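Local coordinates for PqqA binding protein (Xanthomonas campestris pv. campestris, PDB 3G2B), which probably binds the precursor peptide PqqA and presents it to the enzyme PqqE during biosynthesis of the cofactor pyrroloquinoline quinone, at residues Q56-A59 with Q60-Q63; F69-A73 with S74-T78; T85-Q89 with K90-R94. All blocks are in the same frame, centred on the assembly; numbering follows the deposited sequence.

Contact 1: Q56-A59 with Q60-Q63; sequences QSLA and QIAQ
Gln60 folds its side chain back over the turn that leads into helix 58-68 and overlaps Ser57 and Gln56. Its OE1 receives the backbone N-H of Ser57 at 2.9 Å between Ser57 N and Gln60 OE1, in the carbonyl plane and on a lone pair. In return, Ser57 OG takes the N-H of Gln60, with Gln60 N 3.1 Å from Ser57 OG and an N-H...O angle of 162°. Serine suits this place because its short side chain, with OG set between backbone N and carbonyl carbon (chi1 68°), can reach the first-turn amide of Gln60. The two reciprocal bonds make a capping box, with glutamine in the place often held by glutamate and a neutral amide oxygen as the acceptor. Gln56 crosses Gln60 at about a right angle, and its NE2 lies 3.4 Å from Gln60 CB. Behind the cap, Ile61 N bonds to Ser57 O at 2.9 Å, the first regular helical bond. On the inner side, Leu58 CD2 meets Ile61 CD1 at 4.3 Å; these branched apolar chains also pack on Tyr52, while Leu58 reaches Val80 and Thr84 of helix 73-89.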
# COMPACT_ATOMS: atom_id res chain seq x y z
N GLN A 56 17.84 -5.74 -13.32
CA GLN A 56 18.86 -6.14 -12.35
C GLN A 56 18.18 -6.71 -11.10
O GLN A 56 17.15 -6.20 -10.67
CB GLN A 56 19.71 -4.94 -11.94
CG GLN A 56 20.45 -4.28 -13.09
CD GLN A 56 21.58 -5.13 -13.62
OE1 GLN A 56 21.74 -5.29 -14.83
NE2 GLN A 56 22.38 -5.68 -12.71
N SER A 57 18.76 -7.75 -10.53
CA SER A 57 18.20 -8.36 -9.32
C SER A 57 18.79 -7.65 -8.11
O SER A 57 19.77 -6.91 -8.25
CB SER A 57 18.57 -9.84 -9.25
OG SER A 57 19.96 -9.99 -9.03
N LEU A 58 18.21 -7.87 -6.94
CA LEU A 58 18.73 -7.23 -5.73
C LEU A 58 20.14 -7.73 -5.46
O LEU A 58 20.98 -6.99 -4.95
CB LEU A 58 17.83 -7.54 -4.53
CG LEU A 58 16.37 -7.07 -4.66
CD1 LEU A 58 15.66 -7.26 -3.32
CD2 LEU A 58 16.32 -5.60 -5.08
N ALA A 59 20.40 -8.99 -5.80
CA ALA A 59 21.74 -9.55 -5.62
C ALA A 59 22.73 -8.76 -6.47
O ALA A 59 23.80 -8.38 -6.00
CB ALA A 59 21.74 -11.03 -6.02
N GLN A 60 22.36 -8.51 -7.72
CA GLN A 60 23.23 -7.76 -8.62
C GLN A 60 23.40 -6.32 -8.15
O GLN A 60 24.50 -5.77 -8.20
CB GLN A 60 22.65 -7.78 -10.04
CG GLN A 60 22.71 -9.15 -10.69
CD GLN A 60 22.00 -9.19 -12.04
OE1 GLN A 60 20.79 -8.99 -12.12
NE2 GLN A 60 22.76 -9.45 -13.10
N ILE A 61 22.31 -5.71 -7.70
CA ILE A 61 22.39 -4.34 -7.22
C ILE A 61 23.33 -4.25 -6.02
O ILE A 61 24.15 -3.34 -5.93
CB ILE A 61 20.99 -3.81 -6.84
CG1 ILE A 61 20.14 -3.64 -8.11
CG2 ILE A 61 21.11 -2.49 -6.09
CD1 ILE A 61 18.69 -3.30 -7.85
N ALA A 62 23.22 -5.21 -5.11
CA ALA A 62 24.06 -5.21 -3.91
C ALA A 62 25.53 -5.44 -4.26
O ALA A 62 26.41 -4.79 -3.69
CB ALA A 62 23.59 -6.28 -2.94
N GLN A 63 25.79 -6.36 -5.18
CA GLN A 63 27.16 -6.65 -5.59
C GLN A 63 27.80 -5.40 -6.20
O GLN A 63 28.94 -5.05 -5.88
CB GLN A 63 27.17 -7.80 -6.61
CG GLN A 63 28.44 -7.89 -7.47
CD GLN A 63 29.69 -8.26 -6.68
OE1 GLN A 63 30.81 -8.10 -7.18
NE2 GLN A 63 29.51 -8.76 -5.47

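Contact 2: F69-A73 with S74-T78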
# COMPACT_ATOMS: atom_id res chain seq x y z
N PHE A 69 31.24 1.11 -3.38
CA PHE A 69 31.49 1.76 -2.10
C PHE A 69 32.49 1.04 -1.20
O PHE A 69 32.61 1.35 -0.02
CB PHE A 69 30.16 1.95 -1.37
CG PHE A 69 29.25 2.94 -2.04
CD1 PHE A 69 29.21 4.26 -1.61
CD2 PHE A 69 28.48 2.56 -3.13
CE1 PHE A 69 28.41 5.20 -2.27
CE2 PHE A 69 27.68 3.49 -3.80
CZ PHE A 69 27.65 4.81 -3.36
N ASP A 70 33.22 0.08 -1.77
CA ASP A 70 34.22 -0.67 -1.01
C ASP A 70 33.61 -1.16 0.29
O ASP A 70 34.23 -1.06 1.36
CB ASP A 70 35.43 0.22 -0.72
CG ASP A 70 36.09 0.75 -1.98
OD1 ASP A 70 36.56 -0.07 -2.79
OD2 ASP A 70 36.12 1.98 -2.16
N ALA A 71 32.39 -1.67 0.20
CA ALA A 71 31.67 -2.18 1.37
C ALA A 71 31.51 -3.69 1.28
O ALA A 71 31.73 -4.29 0.23
CB ALA A 71 30.30 -1.50 1.48
N ASP A 72 31.12 -4.30 2.40
CA ASP A 72 30.91 -5.74 2.43
C ASP A 72 29.61 -6.09 1.72
O ASP A 72 28.54 -5.58 2.08
CB ASP A 72 30.84 -6.23 3.87
CG ASP A 72 30.69 -7.73 3.96
OD1 ASP A 72 31.72 -8.43 3.87
OD2 ASP A 72 29.55 -8.20 4.11
N ALA A 73 29.69 -6.97 0.72
CA ALA A 73 28.53 -7.36 -0.07
C ALA A 73 27.41 -8.05 0.71
O ALA A 73 26.23 -7.83 0.43
CB ALA A 73 28.98 -8.24 -1.23
N SER A 74 27.76 -8.90 1.67
CA SER A 74 26.74 -9.59 2.45
C SER A 74 25.90 -8.57 3.20
O SER A 74 24.67 -8.65 3.21
CB SER A 74 27.40 -10.56 3.44
OG SER A 74 26.42 -11.26 4.19
N GLU A 75 26.57 -7.61 3.82
CA GLU A 75 25.91 -6.55 4.57
C GLU A 75 25.01 -5.70 3.67
O GLU A 75 23.85 -5.43 4.00
CB GLU A 75 26.95 -5.64 5.23
CG GLU A 75 27.68 -6.31 6.39
CD GLU A 75 28.80 -5.47 6.96
OE1 GLU A 75 28.66 -4.22 6.98
OE2 GLU A 75 29.82 -6.05 7.39
N ILE A 76 25.54 -5.29 2.52
CA ILE A 76 24.76 -4.48 1.60
C ILE A 76 23.56 -5.25 1.05
O ILE A 76 22.48 -4.68 0.89
CB ILE A 76 25.65 -3.97 0.44
CG1 ILE A 76 26.76 -3.05 0.98
CG2 ILE A 76 24.80 -3.23 -0.59
CD1 ILE A 76 26.24 -1.85 1.75
N GLU A 77 23.72 -6.54 0.79
CA GLU A 77 22.60 -7.32 0.28
C GLU A 77 21.47 -7.33 1.30
O GLU A 77 20.30 -7.19 0.96
CB GLU A 77 23.04 -8.75 -0.06
CG GLU A 77 21.91 -9.59 -0.66
CD GLU A 77 22.38 -10.90 -1.26
OE1 GLU A 77 21.90 -11.97 -0.81
OE2 GLU A 77 23.22 -10.87 -2.18
N THR A 78 21.82 -7.49 2.58
CA THR A 78 20.80 -7.49 3.61
C THR A 78 20.06 -6.15 3.60
O THR A 78 18.83 -6.11 3.66
CB THR A 78 21.42 -7.70 5.01
OG1 THR A 78 21.80 -9.08 5.15
CG2 THR A 78 20.44 -7.34 6.11
O HOH W 1 30.65 -2.56 4.70
O HOH W 2 29.60 -8.96 6.80
O HOH W 3 30.44 -10.32 1.70
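Asp72 meets Glu75 first through its CB, which lies 3.7 Å from Glu75 OE2, where the two side chains cross at about a right angle. CG is trans to the backbone N (chi1 -177°), which carries the carboxylate forward over the start of helix 73-89. At the tip, OD2 accepts the N-H of Glu75 through its anti lone pair, with 3.1 Å between Glu75 N and Asp72 OD2; the same oxygen touches Ser74 CB at 3.3 Å. OD1 takes a weak bond from a water that also accepts from Ser74 N. This is an N-cap: aspartate is short enough to reach an amide of the first turn, and its negative charge is probably favoured by the positive end of the helix dipole. Asp72 O continues the turn by accepting from Ile76 N at 3.0 Å. Alongside, Ala71 CB packs on Ile76 CG1 at 3.9 Å, and Ile76 also packs on Ala62 and Ala66 of helix 58-68. The carboxylates of Asp72 and Glu75 come close, 3.9 Å from Asp72 OD2 to Glu75 OE2, but a water donates to Glu75 OE2 and, weakly, to Asp72 OD2 and, with the helix N-terminus, probably offsets their repulsion.

Contact 3: T85-Q89 with K90-R94; sequences TTLHQ and KRLLR. With PO4 (phosphate ion), chain B; PO4 (phosphate ion), chain C.
Leu87 O is gripped by two backbone N-H groups: Leu92 N donates from 3.1 Å to Leu87 O, nearly along the C=O axis, and Lys90 N adds a weak bond. Arg91 N meanwhile binds His88 O at 2.9 Å from well above the carbonyl plane. A water joins His88 O to Leu93 N as the chain turns away. Leucines suit the inner side of this turn: Leu87 CD2 touches Leu92 CD1 at 3.9 Å, and Leu87 CB meets Leu93 CD1 at 4.0 Å. On the outer side, Lys90 runs alongside Thr86 and then bends at its last torsion (chi4 -59°), which delivers NZ to O2 of the chain C phosphate at 2.7 Å. Arg91 presents its guanidinium edge to the chain B phosphate, NH1 reaching its O2 at 2.8 Å and NE donating to its O1. Long basic side chains suit a place where phosphate, probably from the crystallisation liquor, is also held by Arg16 and Arg37 and by Arg16, Arg37, Lys90 and Arg91 of the second subunit. Leu93 and Arg94 then pair antiparallel with a strand of that subunit. The turn itself is a Schellman motif with Arg91, at positive phi, as its C-prime residue, ending helix 73-89.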
# COMPACT_ATOMS: atom_id res chain seq x y z
N THR A 85 11.88 -4.69 0.65
CA THR A 85 10.74 -5.28 1.32
C THR A 85 9.81 -4.16 1.80
O THR A 85 8.59 -4.24 1.62
CB THR A 85 11.18 -6.13 2.52
OG1 THR A 85 11.95 -7.24 2.04
CG2 THR A 85 9.98 -6.64 3.29
N THR A 86 10.38 -3.13 2.40
CA THR A 86 9.60 -2.00 2.89
C THR A 86 8.89 -1.28 1.75
O THR A 86 7.70 -0.96 1.85
CB THR A 86 10.50 -0.99 3.64
OG1 THR A 86 11.02 -1.63 4.81
CG2 THR A 86 9.71 0.25 4.04
N LEU A 87 9.61 -1.02 0.66
CA LEU A 87 9.01 -0.34 -0.48
C LEU A 87 7.93 -1.20 -1.13
O LEU A 87 6.94 -0.68 -1.65
CB LEU A 87 10.08 0.05 -1.50
CG LEU A 87 11.16 1.01 -1.00
CD1 LEU A 87 12.06 1.40 -2.17
CD2 LEU A 87 10.51 2.26 -0.39
N HIS A 88 8.12 -2.51 -1.11
CA HIS A 88 7.14 -3.41 -1.70
C HIS A 88 5.87 -3.38 -0.84
O HIS A 88 4.76 -3.35 -1.36
CB HIS A 88 7.68 -4.84 -1.76
CG HIS A 88 6.76 -5.81 -2.42
ND1 HIS A 88 6.53 -7.07 -1.92
CD2 HIS A 88 6.00 -5.70 -3.54
CE1 HIS A 88 5.68 -7.70 -2.71
NE2 HIS A 88 5.34 -6.89 -3.70
N GLN A 89 6.04 -3.38 0.48
CA GLN A 89 4.90 -3.35 1.38
C GLN A 89 4.07 -2.10 1.14
O GLN A 89 2.84 -2.12 1.25
CB GLN A 89 5.37 -3.37 2.84
CG GLN A 89 6.08 -4.66 3.23
CD GLN A 89 6.55 -4.63 4.67
OE1 GLN A 89 7.16 -3.66 5.11
NE2 GLN A 89 6.27 -5.70 5.41
N LYS A 90 4.75 -1.01 0.79
CA LYS A 90 4.09 0.26 0.53
C LYS A 90 3.48 0.37 -0.87
O LYS A 90 3.02 1.43 -1.27
CB LYS A 90 5.06 1.42 0.79
CG LYS A 90 5.42 1.58 2.27
CD LYS A 90 6.31 2.78 2.50
CE LYS A 90 6.70 2.93 3.97
NZ LYS A 90 5.53 3.08 4.88
N ARG A 91 3.49 -0.75 -1.60
CA ARG A 91 2.92 -0.82 -2.95
C ARG A 91 3.60 0.13 -3.93
O ARG A 91 2.94 0.74 -4.78
CB ARG A 91 1.43 -0.48 -2.90
CG ARG A 91 0.72 -0.87 -1.61
CD ARG A 91 0.23 -2.30 -1.62
NE ARG A 91 -0.79 -2.51 -2.64
CZ ARG A 91 -1.44 -3.65 -2.81
NH1 ARG A 91 -2.36 -3.76 -3.76
NH2 ARG A 91 -1.18 -4.69 -2.02
N LEU A 92 4.91 0.27 -3.83
CA LEU A 92 5.62 1.19 -4.70
C LEU A 92 6.40 0.52 -5.83
O LEU A 92 6.93 1.20 -6.70
CB LEU A 92 6.59 2.04 -3.88
CG LEU A 92 6.02 2.82 -2.70
CD1 LEU A 92 7.14 3.54 -1.97
CD2 LEU A 92 4.98 3.81 -3.19
N LEU A 93 6.44 -0.81 -5.83
CA LEU A 93 7.22 -1.53 -6.84
C LEU A 93 6.48 -2.48 -7.76
O LEU A 93 5.40 -2.99 -7.44
CB LEU A 93 8.31 -2.34 -6.14
CG LEU A 93 9.15 -1.66 -5.05
CD1 LEU A 93 10.08 -2.70 -4.42
CD2 LEU A 93 9.92 -0.51 -5.64
N ARG A 94 7.10 -2.71 -8.92
CA ARG A 94 6.61 -3.66 -9.91
C ARG A 94 7.68 -4.75 -9.91
O ARG A 94 8.86 -4.47 -10.08
CB ARG A 94 6.52 -3.01 -11.30
CG ARG A 94 6.22 -4.00 -12.42
CD ARG A 94 5.99 -3.28 -13.75
NE ARG A 94 7.19 -2.61 -14.24
CZ ARG A 94 8.27 -3.24 -14.70
NH1 ARG A 94 8.30 -4.57 -14.72
NH2 ARG A 94 9.32 -2.55 -15.12
P PO4 B . -2.80 -0.23 -5.48
O1 PO4 B . -1.80 0.01 -4.28
O2 PO4 B . -3.09 -1.78 -5.61
O3 PO4 B . -4.14 0.55 -5.20
O4 PO4 B . -2.16 0.30 -6.82
P PO4 C . 2.16 4.37 3.76
O1 PO4 C . 1.27 3.45 2.84
O2 PO4 C . 2.83 3.50 4.89
O3 PO4 C . 3.28 5.04 2.88
O4 PO4 C . 1.27 5.49 4.41
O HOH W 4 4.95 -3.03 -4.53

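How the contacts relate
The three contacts come in series along the chain and mark the start of helix 58-68, the start of helix 73-89 and the end of the latter. Contacts 1 and 2, with centres about 11 Å apart, touch where the two successive helices pack, Ala62 CB lying 3.5 Å from Glu77 CA. Contact 3 is at the far end of helix 73-89, its centre about 21 Å from that of contact 2 and about 17 Å from that of contact 1. It lies near the centre of the chain. Arg9 of the second subunit packs on contact 1 and forms a salt bridge with Glu77 in contact 2, while contact 3 extends a sheet into that subunit, joining the helical part to the second chain of the two-chain assembly.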